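Local coordinates for protein heme peroxidase (Bacteroides thetaiotaomicron, PDB 2GVK) that probably acts as a heme-dependent dye-decolorizing peroxidase, using hydrogen peroxide to oxidise dyes and other electron donors, at residues 37-42 with 77-82; 47-52 with 122-127; 71-76 with 83-88; 108-113 with 302-307. All coordinates share one frame; numbering follows the deposited sequence.

Interaction 1. Residues 37-42 with 77-82; sequences DTVDKV and TRLFPD. With NA (sodium ion), chain E.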
# COMPACT_ATOMS: atom_id res chain seq x y z
N ASP A 37 39.36 -13.93 -20.19
CA ASP A 37 38.84 -13.48 -18.90
C ASP A 37 37.52 -14.16 -18.53
O ASP A 37 36.93 -13.85 -17.49
CB ASP A 37 38.56 -11.98 -18.92
CG ASP A 37 39.79 -11.15 -19.07
OD1 ASP A 37 40.90 -11.68 -19.00
OD2 ASP A 37 39.62 -9.92 -19.25
N THR A 38 37.03 -15.04 -19.40
CA THR A 38 35.65 -15.54 -19.27
C THR A 38 35.41 -16.28 -17.97
O THR A 38 34.42 -16.02 -17.28
CB THR A 38 35.23 -16.41 -20.48
OG1 THR A 38 35.11 -15.57 -21.63
CG2 THR A 38 33.91 -17.07 -20.24
N VAL A 39 36.29 -17.20 -17.63
CA VAL A 39 36.08 -17.97 -16.40
C VAL A 39 36.15 -17.07 -15.18
O VAL A 39 35.32 -17.16 -14.29
CB VAL A 39 37.10 -19.13 -16.25
CG1 VAL A 39 36.87 -19.87 -14.94
CG2 VAL A 39 36.98 -20.09 -17.41
N ASP A 40 37.13 -16.19 -15.14
CA ASP A 40 37.29 -15.28 -14.00
C ASP A 40 36.09 -14.35 -13.81
O ASP A 40 35.69 -14.06 -12.69
CB ASP A 40 38.55 -14.46 -14.15
CG ASP A 40 39.82 -15.26 -13.83
OD1 ASP A 40 39.71 -16.40 -13.32
OD2 ASP A 40 40.93 -14.73 -14.06
N LYS A 41 35.56 -13.83 -14.90
CA LYS A 41 34.41 -12.92 -14.81
C LYS A 41 33.16 -13.65 -14.33
O LYS A 41 32.42 -13.14 -13.48
CB LYS A 41 34.17 -12.21 -16.15
CG LYS A 41 35.22 -11.15 -16.41
CD LYS A 41 35.04 -10.46 -17.71
CE LYS A 41 36.13 -9.42 -17.93
NZ LYS A 41 36.18 -8.97 -19.34
N VAL A 42 32.97 -14.87 -14.79
CA VAL A 42 31.85 -15.67 -14.31
C VAL A 42 32.02 -15.98 -12.82
O VAL A 42 31.06 -15.89 -12.04
CB VAL A 42 31.69 -16.98 -15.13
CG1 VAL A 42 30.65 -17.94 -14.45
CG2 VAL A 42 31.28 -16.65 -16.56
N THR A 77 30.89 -28.02 -17.02
CA THR A 77 32.10 -28.81 -17.14
C THR A 77 33.29 -27.94 -17.61
O THR A 77 34.41 -28.12 -17.15
CB THR A 77 31.86 -30.01 -18.08
OG1 THR A 77 31.06 -30.98 -17.39
CG2 THR A 77 33.16 -30.66 -18.47
N ARG A 78 33.02 -26.98 -18.48
CA ARG A 78 34.07 -26.05 -18.91
C ARG A 78 34.57 -25.18 -17.75
O ARG A 78 35.78 -25.04 -17.55
CB ARG A 78 33.57 -25.14 -20.02
CG ARG A 78 34.58 -24.06 -20.34
CD ARG A 78 34.09 -23.06 -21.32
NE ARG A 78 35.02 -21.92 -21.40
CZ ARG A 78 34.82 -20.85 -22.15
NH1 ARG A 78 33.74 -20.78 -22.92
NH2 ARG A 78 35.71 -19.87 -22.17
N LEU A 79 33.64 -24.61 -17.00
CA LEU A 79 33.98 -23.67 -15.95
C LEU A 79 34.56 -24.33 -14.73
O LEU A 79 35.46 -23.78 -14.09
CB LEU A 79 32.73 -22.87 -15.52
CG LEU A 79 32.11 -21.92 -16.56
CD1 LEU A 79 30.71 -21.55 -16.18
CD2 LEU A 79 33.00 -20.66 -16.70
N PHE A 80 33.99 -25.50 -14.36
CA PHE A 80 34.25 -26.14 -13.07
C PHE A 80 34.57 -27.63 -13.25
O PHE A 80 33.86 -28.49 -12.75
CB PHE A 80 33.00 -25.99 -12.16
CG PHE A 80 32.41 -24.58 -12.15
CD1 PHE A 80 33.16 -23.52 -11.71
CD2 PHE A 80 31.09 -24.36 -12.54
CE1 PHE A 80 32.62 -22.21 -11.70
CE2 PHE A 80 30.56 -23.08 -12.52
CZ PHE A 80 31.34 -22.01 -12.11
N PRO A 81 35.67 -27.93 -13.92
CA PRO A 81 36.03 -29.33 -14.22
C PRO A 81 36.25 -30.23 -12.99
O PRO A 81 36.16 -31.45 -13.11
CB PRO A 81 37.33 -29.19 -15.01
CG PRO A 81 37.86 -27.86 -14.63
CD PRO A 81 36.68 -26.99 -14.42
N ASP A 82 36.55 -29.65 -11.85
CA ASP A 82 36.93 -30.46 -10.68
C ASP A 82 35.89 -30.45 -9.55
O ASP A 82 36.14 -30.98 -8.49
CB ASP A 82 38.28 -29.98 -10.14
CG ASP A 82 39.46 -30.43 -11.02
OD1 ASP A 82 39.24 -30.73 -12.22
OD2 ASP A 82 40.58 -30.52 -10.51
NA NA E . 42.47 -13.14 -18.07
O HOH W 1 41.05 -13.04 -16.16
O HOH W 2 43.76 -11.38 -17.10
O HOH W 3 44.33 -13.15 -19.74
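L79 divides its two methyls between neighbouring turns of the helix that starts at T38. With its CG lying anti to the carbonyl carbon (chi1 -66°), L79 CD2 lies 4.1 Å from V39 CG2, and the two side chains run past each other in opposite directions. L79 CD1 stands 4.0 Å from V42 CG1, and there the side chains cross at about a right angle; L32 of strand 24-32 packs against L79 and V42 as well. R78 is extended from CG to NE and carries its guanidinium across T38, again at about a right angle, where R78 NH2 comes within 3.8 Å of T38 CG2 at an oblique approach. T38 CG2 is anti to the backbone N, and the hydroxyl, anti to the carbonyl carbon, hydrogen-bonds S35 and T33, while R78 NH2 is bonded to T33 O. Beyond the contact, D37 OD1 binds a sodium ion at 2.3 Å, together with P36 O and three waters, and D37 OD2 forms a salt bridge with K41 NZ at 3.6 Å. One of those waters donates to D40 OD2. No hydrogen bond links the two segments directly, which implies that methyl packing joins the helices while T33 and S35 take up the polar ends of T38 and R78.

Interaction 2. Residues 47-52 with 122-127; sequences ANFSAM and FEFASI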
# COMPACT_ATOMS: atom_id res chain seq x y z
N ALA A 47 30.94 -15.34 -6.92
CA ALA A 47 31.43 -14.92 -5.62
C ALA A 47 30.59 -13.80 -5.01
O ALA A 47 30.46 -13.72 -3.78
CB ALA A 47 32.87 -14.47 -5.75
N ASN A 48 30.04 -12.94 -5.85
CA ASN A 48 29.37 -11.74 -5.39
C ASN A 48 27.85 -11.79 -5.51
O ASN A 48 27.15 -10.80 -5.18
CB ASN A 48 29.92 -10.55 -6.16
CG ASN A 48 31.32 -10.23 -5.74
OD1 ASN A 48 31.58 -9.91 -4.57
ND2 ASN A 48 32.26 -10.36 -6.66
N PHE A 49 27.33 -12.93 -5.93
CA PHE A 49 25.89 -13.06 -6.25
C PHE A 49 24.99 -12.82 -5.04
O PHE A 49 24.07 -12.02 -5.11
CB PHE A 49 25.60 -14.43 -6.84
CG PHE A 49 24.24 -14.55 -7.48
CD1 PHE A 49 23.93 -13.86 -8.64
CD2 PHE A 49 23.28 -15.37 -6.93
CE1 PHE A 49 22.68 -14.00 -9.24
CE2 PHE A 49 22.06 -15.52 -7.53
CZ PHE A 49 21.75 -14.81 -8.68
N SER A 50 25.27 -13.49 -3.93
CA SER A 50 24.45 -13.32 -2.74
C SER A 50 24.60 -11.88 -2.18
O SER A 50 23.64 -11.32 -1.68
CB SER A 50 24.78 -14.36 -1.67
OG SER A 50 26.10 -14.22 -1.22
N ALA A 51 25.78 -11.27 -2.34
CA ALA A 51 25.98 -9.85 -1.96
C ALA A 51 25.11 -8.90 -2.81
O ALA A 51 24.57 -7.91 -2.30
CB ALA A 51 27.45 -9.48 -2.11
N MSE A 52 25.00 -9.19 -4.10
CA MSE A 52 24.18 -8.37 -4.98
C MSE A 52 22.70 -8.46 -4.57
O MSE A 52 21.98 -7.46 -4.58
CB MSE A 52 24.35 -8.80 -6.43
CG MSE A 52 25.74 -8.50 -7.01
SE MSE A 52 25.95 -9.25 -8.80
CE MSE A 52 24.52 -8.20 -9.70
N PHE A 122 16.07 -4.32 -13.73
CA PHE A 122 17.02 -3.65 -14.62
C PHE A 122 18.32 -3.34 -13.89
O PHE A 122 19.38 -3.57 -14.41
CB PHE A 122 16.44 -2.34 -15.20
CG PHE A 122 17.48 -1.42 -15.74
CD1 PHE A 122 18.06 -1.66 -16.97
CD2 PHE A 122 17.96 -0.35 -14.98
CE1 PHE A 122 19.07 -0.85 -17.43
CE2 PHE A 122 18.95 0.48 -15.46
CZ PHE A 122 19.53 0.21 -16.68
N GLU A 123 18.22 -2.82 -12.69
CA GLU A 123 19.40 -2.45 -11.93
C GLU A 123 20.35 -3.65 -11.78
O GLU A 123 21.55 -3.57 -12.10
CB GLU A 123 18.98 -1.91 -10.55
CG GLU A 123 20.13 -1.65 -9.58
CD GLU A 123 20.81 -0.36 -9.83
OE1 GLU A 123 20.70 0.16 -10.97
OE2 GLU A 123 21.40 0.19 -8.86
N PHE A 124 19.81 -4.75 -11.32
CA PHE A 124 20.58 -5.97 -11.12
C PHE A 124 21.17 -6.46 -12.44
O PHE A 124 22.35 -6.76 -12.53
CB PHE A 124 19.67 -7.05 -10.51
CG PHE A 124 20.42 -8.22 -9.88
CD1 PHE A 124 20.84 -9.27 -10.66
CD2 PHE A 124 20.69 -8.24 -8.50
CE1 PHE A 124 21.48 -10.36 -10.08
CE2 PHE A 124 21.32 -9.31 -7.93
CZ PHE A 124 21.71 -10.38 -8.72
N ALA A 125 20.35 -6.49 -13.48
CA ALA A 125 20.79 -6.95 -14.77
C ALA A 125 21.91 -6.07 -15.35
O ALA A 125 22.80 -6.58 -16.01
CB ALA A 125 19.60 -7.04 -15.74
N SER A 126 21.86 -4.77 -15.11
CA SER A 126 22.87 -3.87 -15.62
C SER A 126 24.23 -4.15 -14.96
O SER A 126 25.27 -4.06 -15.60
CB SER A 126 22.46 -2.39 -15.43
OG SER A 126 22.57 -1.97 -14.09
N ILE A 127 24.20 -4.50 -13.68
CA ILE A 127 25.43 -4.81 -12.98
C ILE A 127 26.01 -6.14 -13.51
O ILE A 127 27.21 -6.24 -13.71
CB ILE A 127 25.21 -4.83 -11.46
CG1 ILE A 127 24.87 -3.39 -10.98
CG2 ILE A 127 26.44 -5.35 -10.75
CD1 ILE A 127 24.23 -3.34 -9.63
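M52, a selenomethionine, lies across the F124 ring, and its CB, selenium and terminal methyl each approach the opposite helix. At the root, M52 CB is 3.4 Å from F124 CE2, a tight approach to the rim. CG leaves anti to the carbonyl carbon and the chain continues extended to selenium. M52 SE stands 4.9 Å from the centroid of the F124 ring in an oblique position, which fits a Met-aromatic contact. A bend at chi3 (63°) then turns the terminal methyl back over the ring: M52 CE lies 3.6 Å from the F124 centroid and 9° off the ring normal, a CH-pi contact over one face. The same M52 CE is 3.6 Å from I127 CG2, a less certain distance because I127 has two conformers. These groups fill the space between helices 38-59 and 118-131, the two helices of a ferredoxin-like βαββαβ unit. Their local segments run nearly antiparallel (160°) with axes 12.0 Å apart, a wide separation that large side chains bridge. F49 comes to the edge of the F124 ring, with F49 CE1 3.8 Å from F124 CZ, although the pair as a whole is oblique. F49 also reaches C67 and M69 on strand 66-72 beneath the helices. On helix 118-131, E123 forms a salt bridge with R59 and a hydrogen bond to Y147 of a second subunit.

Interaction 3. Residues 71-76 with 83-88; sequences FGADAW and KGKPKE. With EDO (1,2-ethanediol), chain I.
K85 NZ is gripped by three oxygens: A73 O at 3.0 Å, the hydroxyl of T77, and a water at 2.9 Å from K85 NZ. The lysine stands 57° out of the A73 carbonyl plane, so it approaches from above and uses no lone pair. That water also donates to D74 OD1 at 2.7 Å. It thus links two opposite charges that do not meet directly, which probably stabilises both to some degree. K85 reaches this site because CG is anti to the backbone N and the rest of the chain is extended, laying its methylenes alongside the indole; K85 CG is 3.7 Å from W76 CD1. The indole itself is pinned by its N-H: W76 NE1 donates to G84 O at 2.8 Å, nearly straight at 174°, with the oxygen in the ring plane and the nitrogen in the carbonyl plane. This bond helps to set the rotation of the ring, together with the packing around it. P86 packs over one face toward the rim, P86 CD being 4.2 Å from W76 NE1. G84 has a positive phi (73°), a backbone shape that favours glycine. At the start of the helix, D74 N gives a hydrogen bond to an ethanediol oxygen, O1, at 3.0 Å. Strand 66-72 is followed by helix 73-79, with G72 at the N-cap position, and the following loop folds back against that helix. W76 reaches L311 and L315 of helix 309-315 and meets F80 and F305 edge-to-face.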
# COMPACT_ATOMS: atom_id res chain seq x y z
N PHE A 71 23.53 -22.81 -14.52
CA PHE A 71 24.57 -23.17 -15.50
C PHE A 71 24.13 -24.30 -16.41
O PHE A 71 23.62 -25.32 -15.94
CB PHE A 71 25.86 -23.61 -14.77
CG PHE A 71 26.37 -22.60 -13.80
CD1 PHE A 71 25.84 -22.52 -12.53
CD2 PHE A 71 27.32 -21.68 -14.18
CE1 PHE A 71 26.26 -21.54 -11.65
CE2 PHE A 71 27.76 -20.69 -13.26
CZ PHE A 71 27.23 -20.63 -12.02
N GLY A 72 24.43 -24.17 -17.70
CA GLY A 72 24.19 -25.23 -18.68
C GLY A 72 25.15 -26.39 -18.48
O GLY A 72 26.17 -26.26 -17.82
N ALA A 73 24.83 -27.53 -19.06
CA ALA A 73 25.59 -28.74 -18.82
C ALA A 73 27.02 -28.62 -19.34
O ALA A 73 27.98 -28.90 -18.60
CB ALA A 73 24.89 -29.92 -19.44
N ASP A 74 27.18 -28.20 -20.59
CA ASP A 74 28.53 -28.06 -21.16
C ASP A 74 29.31 -26.98 -20.43
O ASP A 74 30.51 -27.15 -20.15
CB ASP A 74 28.46 -27.70 -22.65
CG ASP A 74 28.05 -28.88 -23.53
OD1 ASP A 74 27.97 -30.04 -23.02
OD2 ASP A 74 27.82 -28.65 -24.73
N ALA A 75 28.64 -25.86 -20.13
CA ALA A 75 29.27 -24.73 -19.44
C ALA A 75 29.79 -25.14 -18.07
O ALA A 75 30.88 -24.72 -17.66
CB ALA A 75 28.28 -23.58 -19.30
N TRP A 76 29.02 -25.93 -17.35
CA TRP A 76 29.41 -26.38 -16.02
C TRP A 76 30.76 -27.10 -16.08
O TRP A 76 31.66 -26.81 -15.31
CB TRP A 76 28.35 -27.31 -15.42
CG TRP A 76 28.73 -27.84 -14.06
CD1 TRP A 76 29.45 -28.99 -13.79
CD2 TRP A 76 28.52 -27.19 -12.80
NE1 TRP A 76 29.64 -29.11 -12.43
CE2 TRP A 76 29.09 -28.03 -11.80
CE3 TRP A 76 27.85 -26.04 -12.41
CZ2 TRP A 76 29.03 -27.70 -10.44
CZ3 TRP A 76 27.84 -25.71 -11.05
CH2 TRP A 76 28.42 -26.54 -10.09
N LYS A 83 34.70 -29.96 -9.85
CA LYS A 83 33.66 -29.80 -8.83
C LYS A 83 32.66 -30.95 -8.84
O LYS A 83 31.68 -30.93 -8.08
CB LYS A 83 32.92 -28.47 -9.05
CG LYS A 83 33.68 -27.26 -8.56
CD LYS A 83 33.70 -27.19 -7.03
CE LYS A 83 34.38 -25.90 -6.54
NZ LYS A 83 35.85 -25.93 -6.74
N GLY A 84 32.91 -31.96 -9.67
CA GLY A 84 31.92 -33.00 -9.89
C GLY A 84 30.78 -32.45 -10.72
O GLY A 84 30.86 -31.36 -11.23
N LYS A 85 29.72 -33.21 -10.85
CA LYS A 85 28.59 -32.79 -11.66
C LYS A 85 27.31 -33.41 -11.13
O LYS A 85 27.30 -34.58 -10.78
CB LYS A 85 28.81 -33.19 -13.12
CG LYS A 85 27.98 -32.41 -14.14
CD LYS A 85 28.59 -32.53 -15.54
CE LYS A 85 27.89 -31.65 -16.57
NZ LYS A 85 28.46 -31.81 -17.93
N PRO A 86 26.22 -32.62 -11.05
CA PRO A 86 24.94 -33.18 -10.63
C PRO A 86 24.54 -34.36 -11.51
O PRO A 86 24.81 -34.35 -12.72
CB PRO A 86 23.98 -32.02 -10.81
CG PRO A 86 24.82 -30.81 -10.66
CD PRO A 86 26.14 -31.15 -11.25
N LYS A 87 23.91 -35.37 -10.90
CA LYS A 87 23.65 -36.63 -11.57
C LYS A 87 22.84 -36.50 -12.86
O LYS A 87 23.08 -37.25 -13.81
CB LYS A 87 22.96 -37.60 -10.61
CG LYS A 87 23.88 -38.10 -9.54
CD LYS A 87 23.17 -38.95 -8.54
CE LYS A 87 24.14 -39.44 -7.49
NZ LYS A 87 23.56 -40.51 -6.68
N GLU A 88 21.93 -35.53 -12.91
CA GLU A 88 21.04 -35.37 -14.07
C GLU A 88 21.40 -34.15 -14.95
O GLU A 88 20.62 -33.78 -15.84
CB GLU A 88 19.61 -35.27 -13.62
CG GLU A 88 19.15 -36.45 -12.78
CD GLU A 88 17.68 -36.39 -12.43
OE1 GLU A 88 16.85 -36.40 -13.36
OE2 GLU A 88 17.35 -36.36 -11.23
C1 EDO I . 24.82 -27.20 -23.71
O1 EDO I . 25.03 -28.10 -22.63
C2 EDO I . 23.44 -26.48 -23.59
O2 EDO I . 23.36 -25.75 -22.35
O HOH W 4 27.73 -31.55 -20.76

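Interaction 4. Residues 108-113 with 302-307; sequences DLLFHI and TLFFVP. With EDO (1,2-ethanediol), chain G.
L110 stands over the face of the F304 ring, its CB almost exactly on the ring axis: L110 CB lies 3.5 Å from the F304 centroid and only 4° off the normal, a CH-pi contact. The two side chains cross at about a right angle. L110 CG is anti to the backbone N (chi1 171°), and the branch it carries brings L110 CD2 to 3.9 Å from F304 CD1. The edge of the same ring meets backbone, with D108 C near the ring plane at 3.9 Å from F304 CE2, while L109 C approaches F304 CE2 obliquely at 3.7 Å. D108 and L109 both face Y30, forming a classic beta bulge, and D108 OD2 accepts from L32 N. At the far end of the other segment, T302 OG1 accepts a hydrogen bond of 2.6 Å from ethanediol O1. No hydrogen bond joins the two segments, because strand 66-72 lies between them: the aromatic ring reaches over it, F304 CD2 passing 3.5 Å from G72 N. Strands 109-115 and 296-306 are thus second neighbours in the eight-stranded antiparallel sheet, one in the N-terminal and one in the C-terminal Dyp-type peroxidase region, and V188 of strand 186-195 touches both L110 and F304.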
# COMPACT_ATOMS: atom_id res chain seq x y z
N ASP A 108 24.33 -21.12 -21.79
CA ASP A 108 25.37 -21.48 -20.82
C ASP A 108 25.06 -20.96 -19.43
O ASP A 108 25.36 -21.62 -18.44
CB ASP A 108 26.72 -20.94 -21.27
CG ASP A 108 27.27 -21.65 -22.52
OD1 ASP A 108 26.94 -22.84 -22.76
OD2 ASP A 108 28.07 -21.01 -23.26
N LEU A 109 24.51 -19.74 -19.36
CA LEU A 109 24.12 -19.11 -18.10
C LEU A 109 22.69 -18.66 -18.17
O LEU A 109 22.26 -18.10 -19.18
CB LEU A 109 25.00 -17.88 -17.78
CG LEU A 109 26.50 -18.06 -17.65
CD1 LEU A 109 27.14 -16.71 -17.35
CD2 LEU A 109 26.87 -19.10 -16.57
N LEU A 110 21.94 -18.88 -17.09
CA LEU A 110 20.58 -18.36 -16.94
C LEU A 110 20.49 -17.44 -15.74
O LEU A 110 20.93 -17.79 -14.65
CB LEU A 110 19.57 -19.51 -16.76
CG LEU A 110 18.12 -19.08 -16.38
CD1 LEU A 110 17.40 -18.42 -17.53
CD2 LEU A 110 17.33 -20.28 -15.88
N PHE A 111 19.89 -16.27 -15.95
CA PHE A 111 19.50 -15.39 -14.85
C PHE A 111 18.02 -15.18 -14.90
O PHE A 111 17.47 -14.82 -15.96
CB PHE A 111 20.25 -14.03 -14.92
CG PHE A 111 21.72 -14.14 -14.70
CD1 PHE A 111 22.22 -14.30 -13.43
CD2 PHE A 111 22.61 -14.12 -15.77
CE1 PHE A 111 23.58 -14.41 -13.22
CE2 PHE A 111 23.99 -14.23 -15.55
CZ PHE A 111 24.47 -14.37 -14.29
N HIS A 112 17.36 -15.46 -13.78
CA HIS A 112 15.92 -15.29 -13.63
C HIS A 112 15.71 -14.24 -12.55
O HIS A 112 15.95 -14.49 -11.36
CB HIS A 112 15.28 -16.63 -13.28
CG HIS A 112 13.81 -16.56 -12.97
ND1 HIS A 112 13.18 -17.48 -12.14
CD2 HIS A 112 12.84 -15.74 -13.43
CE1 HIS A 112 11.89 -17.20 -12.08
NE2 HIS A 112 11.66 -16.13 -12.84
N ILE A 113 15.32 -13.02 -12.98
CA ILE A 113 15.27 -11.85 -12.13
C ILE A 113 13.82 -11.41 -11.96
O ILE A 113 13.13 -11.21 -12.94
CB ILE A 113 16.08 -10.67 -12.75
CG1 ILE A 113 17.38 -11.16 -13.38
CG2 ILE A 113 16.36 -9.62 -11.70
CD1 ILE A 113 18.22 -10.06 -14.04
N THR A 302 16.08 -25.41 -22.78
CA THR A 302 17.41 -25.54 -22.19
C THR A 302 17.34 -25.90 -20.71
O THR A 302 16.52 -25.34 -19.95
CB THR A 302 18.22 -24.22 -22.34
OG1 THR A 302 18.05 -23.69 -23.66
CG2 THR A 302 19.68 -24.47 -22.09
N LEU A 303 18.22 -26.81 -20.30
CA LEU A 303 18.38 -27.20 -18.89
C LEU A 303 19.56 -26.47 -18.25
O LEU A 303 20.66 -26.40 -18.82
CB LEU A 303 18.59 -28.72 -18.77
CG LEU A 303 18.90 -29.27 -17.37
CD1 LEU A 303 17.76 -29.06 -16.44
CD2 LEU A 303 19.27 -30.76 -17.45
N PHE A 304 19.34 -25.98 -17.04
CA PHE A 304 20.41 -25.38 -16.23
C PHE A 304 20.40 -25.96 -14.82
O PHE A 304 19.36 -26.35 -14.30
CB PHE A 304 20.25 -23.84 -16.13
CG PHE A 304 20.18 -23.12 -17.47
CD1 PHE A 304 18.97 -22.98 -18.15
CD2 PHE A 304 21.31 -22.52 -18.00
CE1 PHE A 304 18.89 -22.27 -19.34
CE2 PHE A 304 21.24 -21.86 -19.24
CZ PHE A 304 20.03 -21.75 -19.90
N PHE A 305 21.56 -25.96 -14.21
CA PHE A 305 21.73 -26.31 -12.83
C PHE A 305 21.92 -25.05 -11.99
O PHE A 305 22.82 -24.24 -12.25
CB PHE A 305 22.94 -27.26 -12.64
CG PHE A 305 23.29 -27.49 -11.21
CD1 PHE A 305 22.39 -28.09 -10.35
CD2 PHE A 305 24.53 -27.12 -10.72
CE1 PHE A 305 22.71 -28.29 -9.01
CE2 PHE A 305 24.86 -27.32 -9.38
CZ PHE A 305 23.96 -27.91 -8.53
N VAL A 306 21.09 -24.93 -10.96
CA VAL A 306 21.08 -23.83 -10.06
C VAL A 306 21.69 -24.28 -8.70
O VAL A 306 21.02 -24.98 -7.93
CB VAL A 306 19.64 -23.35 -9.83
CG1 VAL A 306 19.58 -22.17 -8.82
CG2 VAL A 306 19.00 -22.97 -11.13
N PRO A 307 22.95 -23.94 -8.44
CA PRO A 307 23.59 -24.44 -7.23
C PRO A 307 23.06 -23.80 -5.95
O PRO A 307 22.53 -22.71 -5.99
CB PRO A 307 25.10 -24.09 -7.44
CG PRO A 307 25.13 -23.09 -8.49
CD PRO A 307 23.86 -23.13 -9.28
C1 EDO G . 17.53 -20.69 -23.96
O1 EDO G . 16.45 -21.59 -23.86
C2 EDO G . 17.62 -20.13 -25.40
O2 EDO G . 18.19 -21.11 -26.32

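The touching residues of interaction 2 are all buried, as are those of interaction 4 except the partly exposed D108; both contacts set a methyl or methylene over a phenylalanine face. Interaction 4 is nearest the chain's centre (about 9 Å between centres) and interaction 1 farthest (about 23 Å); interactions 1 and 3 include exposed residues, with lysine, waters and a sodium ion in or beside them. Interactions 1 and 2 share helix 38-59. Interactions 1 and 3 share helix 73-79 and meet where L79 packs on F71. Backbone hydrogen bonds of F71 with F305 and G72 with D108 tie interaction 3 to interaction 4. Interaction 2 rests on that sheet through A125 on I113 and F49 on F111. Only interaction 3 has direct hydrogen bonds between its segments.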